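Local coordinates for 2,3-dihydroxybenzoate-AMP ligase (Mycobacterium smegmatis, PDB 5KEI), which is an AMP-binding enzyme of the ANL superfamily, built from a large N-terminal AMP-binding domain and a smaller C-terminal one, at residues A[90-95]-A[142-147]. Sequence-based numbering, arbitrary orientation.
Sequences LGIRPG and SAVALV
Ile92 meets Val144 and Ala145 in a small, buried and purely apolar contact where a loop packs against a mixed, mostly parallel beta-sheet of the alpha/beta AMP-binding domain. It joins the loop between helix 73-88 and strand 97-101 to Val144 and Ala145 of 142-147, the segment that carries strand 145-149, the parallel neighbour of 97-101. Side-chain packing alone makes the contact: no hydrogen bond crosses between 90-95 and 142-147, and the CA atoms of Ile92 and Val144 lie 7.4 Å apart, too wide for neighbouring strands. Its size is modest, 95 Å² buried with both sides summed. Gly91, with a phi of 102°, ends the helix in a Schellman motif, immediately ahead of Ile92. The CB of Ile92 does not itself face the other segment; its longer branch makes the approach. With chi1 at -63°, CG1 sits beside the backbone N and anti to the carbonyl carbon, and chi2 of 170°, close to anti, extends the branch so that CD1 reaches beyond Val144 to Ala145. Val144 and Ala145 both direct CB at the loop, and the valine presents its CG2 branch, its chain set at a slant to that of Ile92. Backbone bonds tie Val144 to Arg97 and His173 on the two flanking strands, while Ala145 also touches Val98. CG1 of Ile92 stands 4.1 Å from CG2 of Val144, and CD1 of Ile92 lies 3.9 Å from CB of Ala145.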
ATOM      1  N   LEU A  90     -13.846  13.944 -20.738  1.00 42.75           N
ATOM      2  CA  LEU A  90     -13.014  13.166 -21.655  1.00 43.44           C
ATOM      3  C   LEU A  90     -13.670  11.819 -21.924  1.00 44.62           C
ATOM      4  O   LEU A  90     -13.232  11.064 -22.793  1.00 46.27           O
ATOM      5  CB  LEU A  90     -11.595  12.958 -21.095  1.00 43.87           C
ATOM      6  CG  LEU A  90     -10.691  14.161 -20.784  1.00 43.62           C
ATOM      7  CD1 LEU A  90      -9.392  13.679 -20.150  1.00 44.00           C
ATOM      8  CD2 LEU A  90     -10.389  14.983 -22.027  1.00 37.49           C
ATOM      9  N   GLY A  91     -14.716  11.508 -21.166  1.00 43.02           N
ATOM     10  CA  GLY A  91     -15.423  10.255 -21.359  1.00 40.69           C
ATOM     11  C   GLY A  91     -15.063   9.194 -20.337  1.00 40.64           C
ATOM     12  O   GLY A  91     -15.497   8.049 -20.445  1.00 41.99           O
ATOM     13  N   ILE A  92     -14.260   9.576 -19.349  1.00 42.39           N
ATOM     14  CA  ILE A  92     -13.967   8.714 -18.209  1.00 37.54           C
ATOM     15  C   ILE A  92     -15.220   8.589 -17.344  1.00 40.96           C
ATOM     16  O   ILE A  92     -15.825   9.593 -16.943  1.00 43.26           O
ATOM     17  CB  ILE A  92     -12.781   9.251 -17.375  1.00 40.25           C
ATOM     18  CG1 ILE A  92     -11.502   9.254 -18.228  1.00 35.49           C
ATOM     19  CG2 ILE A  92     -12.596   8.416 -16.101  1.00 38.46           C
ATOM     20  CD1 ILE A  92     -10.326   9.981 -17.599  1.00 33.96           C
ATOM     21  N   ARG A  93     -15.609   7.349 -17.071  1.00 39.99           N
ATOM     22  CA  ARG A  93     -16.908   7.056 -16.479  1.00 45.96           C
ATOM     23  C   ARG A  93     -16.741   6.418 -15.106  1.00 40.27           C
ATOM     24  O   ARG A  93     -15.705   5.832 -14.842  1.00 36.08           O
ATOM     25  CB  ARG A  93     -17.707   6.132 -17.414  1.00 51.48           C
ATOM     26  CG  ARG A  93     -17.930   6.706 -18.808  1.00 54.59           C
ATOM     27  CD  ARG A  93     -19.204   7.542 -18.884  1.00 61.21           C
ATOM     28  NE  ARG A  93     -20.377   6.688 -19.067  1.00 79.39           N
ATOM     29  CZ  ARG A  93     -21.306   6.461 -18.139  1.00 80.72           C
ATOM     30  NH1 ARG A  93     -21.227   7.048 -16.948  1.00 73.50           N
ATOM     31  NH2 ARG A  93     -22.327   5.657 -18.412  1.00 83.30           N
ATOM     32  N   PRO A  94     -17.761   6.533 -14.232  1.00 41.84           N
ATOM     33  CA  PRO A  94     -17.700   5.881 -12.922  1.00 39.71           C
ATOM     34  C   PRO A  94     -17.177   4.434 -12.999  1.00 45.53           C
ATOM     35  O   PRO A  94     -17.564   3.679 -13.898  1.00 44.09           O
ATOM     36  CB  PRO A  94     -19.156   5.923 -12.453  1.00 42.79           C
ATOM     37  CG  PRO A  94     -19.678   7.171 -13.052  1.00 42.30           C
ATOM     38  CD  PRO A  94     -19.024   7.274 -14.410  1.00 43.13           C
ATOM     39  N   GLY A  95     -16.272   4.080 -12.085  1.00 40.58           N
ATOM     40  CA  GLY A  95     -15.711   2.743 -12.037  1.00 37.69           C
ATOM     41  C   GLY A  95     -14.435   2.581 -12.844  1.00 34.36           C
ATOM     42  O   GLY A  95     -13.676   1.646 -12.624  1.00 36.73           O
ATOM     43  N   SER A 142      -7.235  -2.517 -15.869  1.00 34.50           N
ATOM     44  CA  SER A 142      -7.963  -2.084 -17.073  1.00 35.45           C
ATOM     45  C   SER A 142      -8.041  -0.560 -17.126  1.00 31.69           C
ATOM     46  O   SER A 142      -9.054  -0.001 -17.531  1.00 35.33           O
ATOM     47  CB  SER A 142      -9.381  -2.679 -17.122  1.00 28.69           C
ATOM     48  OG  SER A 142      -9.336  -4.096 -17.161  1.00 35.26           O
ATOM     49  N   ALA A 143      -6.967   0.098 -16.701  1.00 33.52           N
ATOM     50  CA  ALA A 143      -6.895   1.553 -16.714  1.00 33.52           C
ATOM     51  C   ALA A 143      -7.267   2.122 -18.079  1.00 33.62           C
ATOM     52  O   ALA A 143      -6.927   1.552 -19.116  1.00 38.05           O
ATOM     53  CB  ALA A 143      -5.499   2.020 -16.310  1.00 33.66           C
ATOM     54  N   VAL A 144      -7.978   3.246 -18.070  1.00 33.83           N
ATOM     55  CA  VAL A 144      -8.405   3.896 -19.304  1.00 34.94           C
ATOM     56  C   VAL A 144      -7.637   5.205 -19.507  1.00 32.72           C
ATOM     57  O   VAL A 144      -7.732   5.847 -20.548  1.00 35.79           O
ATOM     58  CB  VAL A 144      -9.936   4.154 -19.309  1.00 28.65           C
ATOM     59  CG1 VAL A 144     -10.660   2.887 -18.925  1.00 32.87           C
ATOM     60  CG2 VAL A 144     -10.313   5.286 -18.361  1.00 24.08           C
ATOM     61  N   ALA A 145      -6.854   5.588 -18.508  1.00 33.92           N
ATOM     62  CA  ALA A 145      -6.101   6.824 -18.585  1.00 32.23           C
ATOM     63  C   ALA A 145      -4.888   6.802 -17.662  1.00 31.62           C
ATOM     64  O   ALA A 145      -4.679   5.851 -16.909  1.00 30.39           O
ATOM     65  CB  ALA A 145      -6.998   8.009 -18.269  1.00 27.97           C
ATOM     66  N   LEU A 146      -4.093   7.864 -17.745  1.00 32.51           N
ATOM     67  CA  LEU A 146      -2.839   7.976 -17.020  1.00 33.25           C
ATOM     68  C   LEU A 146      -2.530   9.446 -16.726  1.00 39.52           C
ATOM     69  O   LEU A 146      -2.463  10.264 -17.649  1.00 40.09           O
ATOM     70  CB  LEU A 146      -1.707   7.358 -17.828  1.00 31.78           C
ATOM     71  CG  LEU A 146      -0.286   7.642 -17.322  1.00 36.51           C
ATOM     72  CD1 LEU A 146      -0.011   6.989 -15.969  1.00 31.03           C
ATOM     73  CD2 LEU A 146       0.754   7.192 -18.355  1.00 35.96           C
ATOM     74  N   VAL A 147      -2.355   9.790 -15.448  1.00 35.85           N
ATOM     75  CA  VAL A 147      -2.001  11.157 -15.078  1.00 32.24           C
ATOM     76  C   VAL A 147      -0.540  11.206 -14.640  1.00 36.48           C
ATOM     77  O   VAL A 147      -0.125  10.437 -13.775  1.00 34.81           O
ATOM     78  CB  VAL A 147      -2.902  11.692 -13.964  1.00 35.33           C
ATOM     79  CG1 VAL A 147      -2.492  13.112 -13.580  1.00 31.36           C
ATOM     80  CG2 VAL A 147      -4.378  11.637 -14.404  1.00 30.03           C
TER